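Local coordinates for tudor and KH domain-containing protein homolog (Drosophila melanogaster, PDB 5YGB) that takes part in piRNA metabolism, probably by recruiting Piwi proteins, with its extended Tudor domain binding the N-terminus of Piwi, at residues K66-E69 and K70-A74; L153-A157 and H158-L162; E202-I205 and A206-M209. The protein carries 1 engineered substitution. One frame throughout, in Å; residues are numbered along the deposited sequence.

Contact 1 (K66-E69 and K70-A74); sequences KFDE and KWYRA
Asp68 and Lys70 meet where the chain turns from strand 60-65 into strand 70-81, within the Tudor part of the extended Tudor domain. The two segments are one continuous stretch. Glu69 has a positive phi of 59°, in the left-handed region, and this swings the chain round. Lys70 to Ala74 then run extended.

Asp68 does most of the work with its carboxylate. Its CG sits between its own backbone N and carbonyl carbon (chi1 54°), which folds the acid group back toward Lys70 and Tyr72. Asp68 OD1 accepts from Lys70 N at 3.0 Å. This bond from a side-chain oxygen to the amide two residues on makes an Asx turn. Asp68 OD2 accepts from Tyr72 OH at 2.8 Å. Both donors reach the carboxylate from above its plane. Each oxygen thus has its own donor, and the two bonds should fix the rotation of the group.

Tyr72 presents its ring edge to the acid, and the ring and carboxylate planes are 31° apart. The side chains of Asp68 and Lys70 cross at about a right angle. Lys70 CG lies 3.5 Å from Asp68 O, and Lys70 CD is 4.0 Å from Asp68 OD2.

In the antiparallel sheet, Tyr72 and Ala74 bond through their backbones to Ala63 and Val61 of strand 60-65. Tyr72 also touches Phe95 of strand 89-95. Helix 25-41 lies alongside, with Thr38 accepting from Trp71 N and Val34 packing on Tyr72.

Contact 2 (L153-A157 and H158-L162); sequences LTEVA and HWRKL
A type II beta turn from Glu155 to His158 follows helix 144-154 and leads the chain toward strand 162-171. These elements belong to the part of the extended Tudor domain that, as in related proteins, resembles staphylococcal nuclease. Glu155 is the first residue to leave the helix, with a positive phi. The turn is closed by His158 N, which bonds to Glu155 O at 3.1 Å.

A salt bridge spans the turn from Glu155 to Arg160. The side chain of Arg160 starts with CG opposite its backbone N and bends at chi3 (-68°), which brings its guanidinium edge to the acid. Glu155 OE1 takes the NE bond on its anti lone pair, the one away from OE2. The distance from Arg160 NE to Glu155 OE1 is short, 2.5 Å, and NE-H points to the oxygen at 136°. A second bond, from Arg160 NH2 to the same OE1, is weak. The carboxylate and guanidinium planes are 31° apart, so the groups do not lie flat together. The other oxygen, Glu155 OE2, rests 3.4 Å from His158 CB.

Three waters bridge the two segments. Water 1 links Thr154 O with Arg160 O. Water 2 accepts from Arg160 N at 2.9 Å and also bonds to Glu155 O. Water 3 joins Glu155 OE1 to His158 O, so OE1 has a third partner.

Thr154 and Leu162 are buried. Thr154 turns its hydroxyl OG1 back to Phe150 O in the helix. Its methyl meets Leu162, where strand 162-171 begins, with Thr154 CG2 4.0 Å from Leu162 CD1.

Contact 3 (E202-I205 and A206-M209); sequences ELNI and ADLM
With chi1 at 63°, Asn204 folds its amide back over the first turn of helix 205-211 and brings OD1 to Asp207 N. Asp207 itself has CG beside its backbone N (chi1 -75°), and its carboxylate comes up near the amide of Asn204. The arrangement is a helix N-cap, with Asn204 as the capping residue.

Asn204 OD1 accepts from Asp207 N at 2.9 Å. The backbone N-H of Asp207 meets OD1 nearly along the C=O axis of the Asn204 side chain. The bond gives a first-turn N-H a partner that no preceding helical turn could supply. The amide and carboxylate planes are 24° apart, but the two side chains are not directly bonded.

The return link of a classical capping box runs through a solvent molecule here. Water 4 accepts from Asn204 N at 2.9 Å and donates to Asp207 OD2 at a short 2.5 Å. Asp207 therefore completes the cap indirectly. A negative charge at this end of a helix would probably interact well with the helix dipole.

Regular helical bonds start at once. Leu208 N bonds to Asn204 O, and Met209 N bonds to Ile205 O. Ile205 faces inward, against Phe150 and Leu153 of helix 144-154 and Leu194 of strand 188-195, and the backbone of Ile205 is also bonded to that of Leu194.

A hydrophobic staple accompanies the cap. Leu203, just before Asn204, reaches across to Leu208 at position N4. The two leucines cross obliquely. Leu203 CG also lies 4.1 Å from Asp207 CB, and the staple itself closes with Leu203 CD2 at 4.1 Å from Leu208 CD2.

Contact 1 stands apart, in a surface loop of the Tudor sheet. Its centre is about 33 Å from that of contact 3, on the opposite side of the chain's centre. Contacts 2 and 3 are partly buried and touch each other. Leu153 CD1 packs 4.0 Å from Ile205 CG2 and Thr154 CG2 lies 4.1 Å from Ile205 CD1, so the end of helix 144-154 lies against the start of helix 205-211. All three contacts use an acid or amide side chain near a change of direction. In contact 1 both oxygens of one carboxylate are used, contact 2 adds an ion pair and three bridging waters, and contact 3 caps a helix with one water in the cap.

Contact 1 (K66-E69 and K70-A74)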
loop_
_atom_site.group_PDB
_atom_site.type_symbol
_atom_site.label_atom_id
_atom_site.label_comp_id
_atom_site.label_asym_id
_atom_site.label_seq_id
_atom_site.Cartn_x
_atom_site.Cartn_y
_atom_site.Cartn_z
ATOM N N LYS A 66 -10.688 10.543 -4.365
ATOM C CA LYS A 66 -11.024 11.813 -4.998
ATOM C C LYS A 66 -9.796 12.690 -5.228
ATOM O O LYS A 66 -9.868 13.662 -5.984
ATOM C CB LYS A 66 -12.061 12.559 -4.173
ATOM C CG LYS A 66 -13.246 12.995 -5.003
ATOM C CD LYS A 66 -14.285 11.873 -5.035
ATOM C CE LYS A 66 -15.184 11.972 -6.264
ATOM N NZ LYS A 66 -14.408 11.867 -7.538
ATOM N N PHE A 67 -8.682 12.330 -4.594
ATOM C CA PHE A 67 -7.375 12.872 -4.932
ATOM C C PHE A 67 -7.139 12.906 -6.434
ATOM O O PHE A 67 -7.082 13.975 -7.043
ATOM C CB PHE A 67 -6.283 12.035 -4.270
ATOM C CG PHE A 67 -4.898 12.627 -4.379
ATOM C CD1 PHE A 67 -4.703 13.999 -4.424
ATOM C CD2 PHE A 67 -3.788 11.796 -4.465
ATOM C CE1 PHE A 67 -3.428 14.528 -4.537
ATOM C CE2 PHE A 67 -2.517 12.317 -4.581
ATOM C CZ PHE A 67 -2.335 13.685 -4.617
ATOM N N ASP A 68 -6.990 11.724 -7.021
ATOM C CA ASP A 68 -6.639 11.608 -8.428
ATOM C C ASP A 68 -7.814 11.209 -9.319
ATOM O O ASP A 68 -7.647 11.029 -10.525
ATOM C CB ASP A 68 -5.495 10.603 -8.592
ATOM C CG ASP A 68 -5.807 9.250 -7.968
ATOM O OD1 ASP A 68 -6.994 8.966 -7.690
ATOM O OD2 ASP A 68 -4.857 8.468 -7.757
ATOM N N GLU A 69 -8.992 11.061 -8.716
ATOM C CA GLU A 69 -10.211 10.691 -9.438
ATOM C C GLU A 69 -10.104 9.341 -10.164
ATOM O O GLU A 69 -10.821 9.093 -11.133
ATOM C CB GLU A 69 -10.592 11.784 -10.447
ATOM C CG GLU A 69 -11.014 13.107 -9.820
ATOM C CD GLU A 69 -10.935 14.268 -10.799
ATOM O OE1 GLU A 69 -11.204 14.056 -12.002
ATOM O OE2 GLU A 69 -10.607 15.394 -10.365
ATOM N N LYS A 70 -9.223 8.464 -9.693
ATOM C CA LYS A 70 -9.112 7.138 -10.292
ATOM C C LYS A 70 -9.800 6.102 -9.410
ATOM O O LYS A 70 -10.019 6.339 -8.221
ATOM C CB LYS A 70 -7.643 6.767 -10.523
ATOM C CG LYS A 70 -6.934 7.712 -11.493
ATOM C CD LYS A 70 -5.440 7.429 -11.587
ATOM C CE LYS A 70 -4.800 8.216 -12.728
ATOM N NZ LYS A 70 -5.355 7.849 -14.066
ATOM N N TRP A 71 -10.171 4.973 -10.015
ATOM C CA TRP A 71 -10.862 3.899 -9.297
ATOM C C TRP A 71 -9.907 2.756 -9.008
ATOM O O TRP A 71 -9.173 2.309 -9.894
ATOM C CB TRP A 71 -12.063 3.404 -10.103
ATOM C CG TRP A 71 -13.228 4.350 -10.059
ATOM C CD1 TRP A 71 -13.395 5.482 -10.808
ATOM C CD2 TRP A 71 -14.377 4.250 -9.217
ATOM N NE1 TRP A 71 -14.585 6.089 -10.484
ATOM C CE2 TRP A 71 -15.208 5.356 -9.510
ATOM C CE3 TRP A 71 -14.794 3.332 -8.246
ATOM C CZ2 TRP A 71 -16.428 5.571 -8.869
ATOM C CZ3 TRP A 71 -16.009 3.537 -7.613
ATOM C CH2 TRP A 71 -16.808 4.655 -7.919
ATOM N N TYR A 72 -9.954 2.291 -7.767
ATOM C CA TYR A 72 -9.017 1.308 -7.240
ATOM C C TYR A 72 -9.716 0.126 -6.604
ATOM O O TYR A 72 -10.832 0.253 -6.088
ATOM C CB TYR A 72 -8.104 1.977 -6.207
ATOM C CG TYR A 72 -7.190 3.008 -6.837
ATOM C CD1 TYR A 72 -6.052 2.613 -7.525
ATOM C CD2 TYR A 72 -7.484 4.368 -6.772
ATOM C CE1 TYR A 72 -5.209 3.539 -8.119
ATOM C CE2 TYR A 72 -6.642 5.304 -7.354
ATOM C CZ TYR A 72 -5.513 4.881 -8.031
ATOM O OH TYR A 72 -4.665 5.794 -8.626
ATOM N N ARG A 73 -9.043 -1.023 -6.604
ATOM C CA ARG A 73 -9.491 -2.160 -5.803
ATOM C C ARG A 73 -9.184 -1.910 -4.333
ATOM O O ARG A 73 -8.084 -1.482 -3.971
ATOM C CB ARG A 73 -8.811 -3.457 -6.262
ATOM C CG ARG A 73 -9.058 -3.797 -7.739
ATOM C CD ARG A 73 -8.650 -5.214 -8.097
ATOM N NE ARG A 73 -7.216 -5.437 -7.929
ATOM C CZ ARG A 73 -6.635 -6.609 -8.160
ATOM N NH1 ARG A 73 -7.367 -7.648 -8.559
ATOM N NH2 ARG A 73 -5.324 -6.754 -7.981
ATOM N N ALA A 74 -10.148 -2.211 -3.474
ATOM C CA ALA A 74 -9.977 -1.948 -2.059
ATOM C C ALA A 74 -10.646 -3.011 -1.210
ATOM O O ALA A 74 -11.656 -3.598 -1.604
ATOM C CB ALA A 74 -10.517 -0.556 -1.706
#

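Contact 2 (L153-A157 and H158-L162)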
loop_
_atom_site.group_PDB
_atom_site.type_symbol
_atom_site.label_atom_id
_atom_site.label_comp_id
_atom_site.label_asym_id
_atom_site.label_seq_id
_atom_site.Cartn_x
_atom_site.Cartn_y
_atom_site.Cartn_z
ATOM N N LEU A 153 14.418 8.823 -0.772
ATOM C CA LEU A 153 15.303 7.831 -1.368
ATOM C C LEU A 153 14.526 6.816 -2.211
ATOM O O LEU A 153 15.021 6.318 -3.227
ATOM C CB LEU A 153 16.099 7.105 -0.288
ATOM C CG LEU A 153 17.115 7.968 0.473
ATOM C CD1 LEU A 153 17.760 7.175 1.607
ATOM C CD2 LEU A 153 18.172 8.525 -0.476
ATOM N N THR A 154 13.301 6.511 -1.797
ATOM C CA THR A 154 12.487 5.564 -2.554
ATOM C C THR A 154 11.660 6.240 -3.641
ATOM O O THR A 154 11.117 5.556 -4.504
ATOM C CB THR A 154 11.521 4.777 -1.641
ATOM O OG1 THR A 154 10.628 5.679 -0.975
ATOM C CG2 THR A 154 12.282 3.950 -0.613
ATOM N N GLU A 155 11.581 7.574 -3.597
ATOM C CA GLU A 155 10.663 8.366 -4.423
ATOM C C GLU A 155 9.287 7.707 -4.510
ATOM O O GLU A 155 8.737 7.487 -5.600
ATOM C CB GLU A 155 11.229 8.601 -5.825
ATOM C CG GLU A 155 10.743 9.924 -6.416
ATOM C CD GLU A 155 11.085 10.100 -7.881
ATOM O OE1 GLU A 155 11.954 9.362 -8.393
ATOM O OE2 GLU A 155 10.477 10.987 -8.518
ATOM N N VAL A 156 8.733 7.425 -3.338
ATOM C CA VAL A 156 7.475 6.720 -3.214
ATOM C C VAL A 156 6.406 7.306 -4.132
ATOM O O VAL A 156 6.257 8.530 -4.232
ATOM C CB VAL A 156 6.980 6.728 -1.745
ATOM C CG1 VAL A 156 6.987 8.134 -1.164
ATOM C CG2 VAL A 156 5.600 6.088 -1.646
ATOM N N ALA A 157 5.717 6.404 -4.832
ATOM C CA ALA A 157 4.551 6.688 -5.681
ATOM C C ALA A 157 4.892 7.358 -7.016
ATOM O O ALA A 157 3.982 7.708 -7.772
ATOM C CB ALA A 157 3.513 7.532 -4.911
ATOM N N HIS A 158 6.175 7.506 -7.334
ATOM C CA HIS A 158 6.573 8.165 -8.586
ATOM C C HIS A 158 7.302 7.238 -9.547
ATOM O O HIS A 158 8.075 7.697 -10.397
ATOM C CB HIS A 158 7.428 9.392 -8.289
ATOM C CG HIS A 158 6.656 10.514 -7.688
ATOM N ND1 HIS A 158 6.735 10.850 -6.347
ATOM C CD2 HIS A 158 5.770 11.383 -8.232
ATOM C CE1 HIS A 158 5.942 11.867 -6.104
ATOM N NE2 HIS A 158 5.340 12.215 -7.228
ATOM N N TRP A 159 7.031 5.942 -9.427
ATOM C CA TRP A 159 7.508 4.954 -10.392
ATOM C C TRP A 159 9.029 4.910 -10.493
ATOM O O TRP A 159 9.581 4.800 -11.592
ATOM C CB TRP A 159 6.909 5.230 -11.787
ATOM C CG TRP A 159 5.419 5.437 -11.772
ATOM C CD1 TRP A 159 4.746 6.629 -11.841
ATOM C CD2 TRP A 159 4.428 4.421 -11.664
ATOM N NE1 TRP A 159 3.392 6.408 -11.790
ATOM C CE2 TRP A 159 3.168 5.062 -11.681
ATOM C CE3 TRP A 159 4.475 3.031 -11.552
ATOM C CZ2 TRP A 159 1.974 4.356 -11.587
ATOM C CZ3 TRP A 159 3.288 2.333 -11.462
ATOM C CH2 TRP A 159 2.052 2.995 -11.482
ATOM N N ARG A 160 9.709 4.981 -9.353
ATOM C CA ARG A 160 11.161 4.848 -9.327
ATOM C C ARG A 160 11.574 3.398 -9.117
ATOM O O ARG A 160 11.304 2.809 -8.061
ATOM C CB ARG A 160 11.771 5.717 -8.227
ATOM C CG ARG A 160 13.282 5.500 -8.083
ATOM C CD ARG A 160 13.935 6.560 -7.221
ATOM N NE ARG A 160 13.909 7.854 -7.893
ATOM C CZ ARG A 160 14.766 8.222 -8.840
ATOM N NH1 ARG A 160 15.734 7.400 -9.223
ATOM N NH2 ARG A 160 14.657 9.418 -9.404
ATOM N N LYS A 161 12.240 2.810 -10.105
ATOM C CA LYS A 161 12.695 1.439 -9.954
ATOM C C LYS A 161 13.746 1.290 -8.862
ATOM O O LYS A 161 14.729 2.036 -8.811
ATOM C CB LYS A 161 13.257 0.897 -11.267
ATOM C CG LYS A 161 13.998 -0.416 -11.070
ATOM C CD LYS A 161 14.244 -1.144 -12.372
ATOM C CE LYS A 161 15.160 -0.362 -13.260
ATOM N NZ LYS A 161 15.349 -1.086 -14.549
ATOM N N LEU A 162 13.521 0.317 -7.986
ATOM C CA LEU A 162 14.488 -0.104 -6.985
ATOM C C LEU A 162 14.717 -1.599 -7.138
ATOM O O LEU A 162 13.873 -2.304 -7.696
ATOM C CB LEU A 162 13.993 0.197 -5.562
ATOM C CG LEU A 162 13.703 1.654 -5.236
ATOM C CD1 LEU A 162 13.156 1.753 -3.817
ATOM C CD2 LEU A 162 14.948 2.511 -5.379
HETATM O O HOH W 1 10.306 3.159 -5.588
HETATM O O HOH W 2 8.474 4.897 -6.708
HETATM O O HOH W 3 10.773 8.406 -10.764
#

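Contact 3 (E202-I205 and A206-M209)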
loop_
_atom_site.group_PDB
_atom_site.type_symbol
_atom_site.label_atom_id
_atom_site.label_comp_id
_atom_site.label_asym_id
_atom_site.label_seq_id
_atom_site.Cartn_x
_atom_site.Cartn_y
_atom_site.Cartn_z
ATOM N N GLU A 202 27.225 2.736 -4.267
ATOM C CA GLU A 202 27.338 1.298 -4.020
ATOM C C GLU A 202 26.603 0.871 -2.736
ATOM O O GLU A 202 26.522 -0.317 -2.409
ATOM C CB GLU A 202 28.815 0.871 -3.915
ATOM C CG GLU A 202 29.626 1.074 -5.191
ATOM C CD GLU A 202 31.096 0.696 -5.044
ATOM O OE1 GLU A 202 31.644 0.827 -3.926
ATOM O OE2 GLU A 202 31.706 0.272 -6.051
ATOM N N LEU A 203 26.093 1.854 -2.006
ATOM C CA LEU A 203 25.426 1.601 -0.733
ATOM C C LEU A 203 23.938 1.404 -0.946
ATOM O O LEU A 203 23.331 2.078 -1.783
ATOM C CB LEU A 203 25.645 2.766 0.235
ATOM C CG LEU A 203 26.891 2.815 1.131
ATOM C CD1 LEU A 203 28.175 2.652 0.342
ATOM C CD2 LEU A 203 26.893 4.129 1.905
ATOM N N ASN A 204 23.344 0.503 -0.180
ATOM C CA ASN A 204 21.899 0.343 -0.241
ATOM C C ASN A 204 21.220 1.382 0.656
ATOM O O ASN A 204 21.897 2.150 1.345
ATOM C CB ASN A 204 21.489 -1.092 0.119
ATOM C CG ASN A 204 21.842 -1.479 1.542
ATOM O OD1 ASN A 204 21.699 -0.693 2.474
ATOM N ND2 ASN A 204 22.297 -2.714 1.716
ATOM N N ILE A 205 19.894 1.416 0.640
ATOM C CA ILE A 205 19.168 2.502 1.282
ATOM C C ILE A 205 19.314 2.457 2.815
ATOM O O ILE A 205 19.439 3.498 3.448
ATOM C CB ILE A 205 17.681 2.486 0.838
ATOM C CG1 ILE A 205 17.600 3.011 -0.601
ATOM C CG2 ILE A 205 16.811 3.331 1.764
ATOM C CD1 ILE A 205 16.205 3.077 -1.185
ATOM N N ALA A 206 19.348 1.264 3.404
ATOM C CA ALA A 206 19.616 1.126 4.836
ATOM C C ALA A 206 20.958 1.754 5.199
ATOM O O ALA A 206 21.070 2.486 6.188
ATOM C CB ALA A 206 19.600 -0.336 5.246
ATOM N N ASP A 207 21.984 1.471 4.401
ATOM C CA ASP A 207 23.310 1.986 4.713
ATOM C C ASP A 207 23.388 3.490 4.476
ATOM O O ASP A 207 24.092 4.191 5.213
ATOM C CB ASP A 207 24.376 1.242 3.910
ATOM C CG ASP A 207 24.636 -0.155 4.456
ATOM O OD1 ASP A 207 24.343 -0.388 5.647
ATOM O OD2 ASP A 207 25.121 -1.020 3.701
ATOM N N LEU A 208 22.672 3.997 3.478
ATOM C CA LEU A 208 22.581 5.442 3.289
ATOM C C LEU A 208 21.914 6.111 4.495
ATOM O O LEU A 208 22.390 7.139 4.983
ATOM C CB LEU A 208 21.820 5.771 2.008
ATOM C CG LEU A 208 22.562 5.479 0.711
ATOM C CD1 LEU A 208 21.622 5.628 -0.476
ATOM C CD2 LEU A 208 23.764 6.409 0.561
ATOM N N MET A 209 20.829 5.530 4.993
ATOM C CA MET A 209 20.151 6.127 6.135
ATOM C C MET A 209 21.010 6.089 7.397
ATOM O O MET A 209 21.045 7.067 8.134
ATOM C CB MET A 209 18.812 5.444 6.380
ATOM C CG MET A 209 17.812 5.696 5.263
ATOM S SD MET A 209 16.150 5.147 5.673
ATOM C CE MET A 209 15.721 6.247 7.028
HETATM O O HOH W 4 25.281 -1.105 1.174
#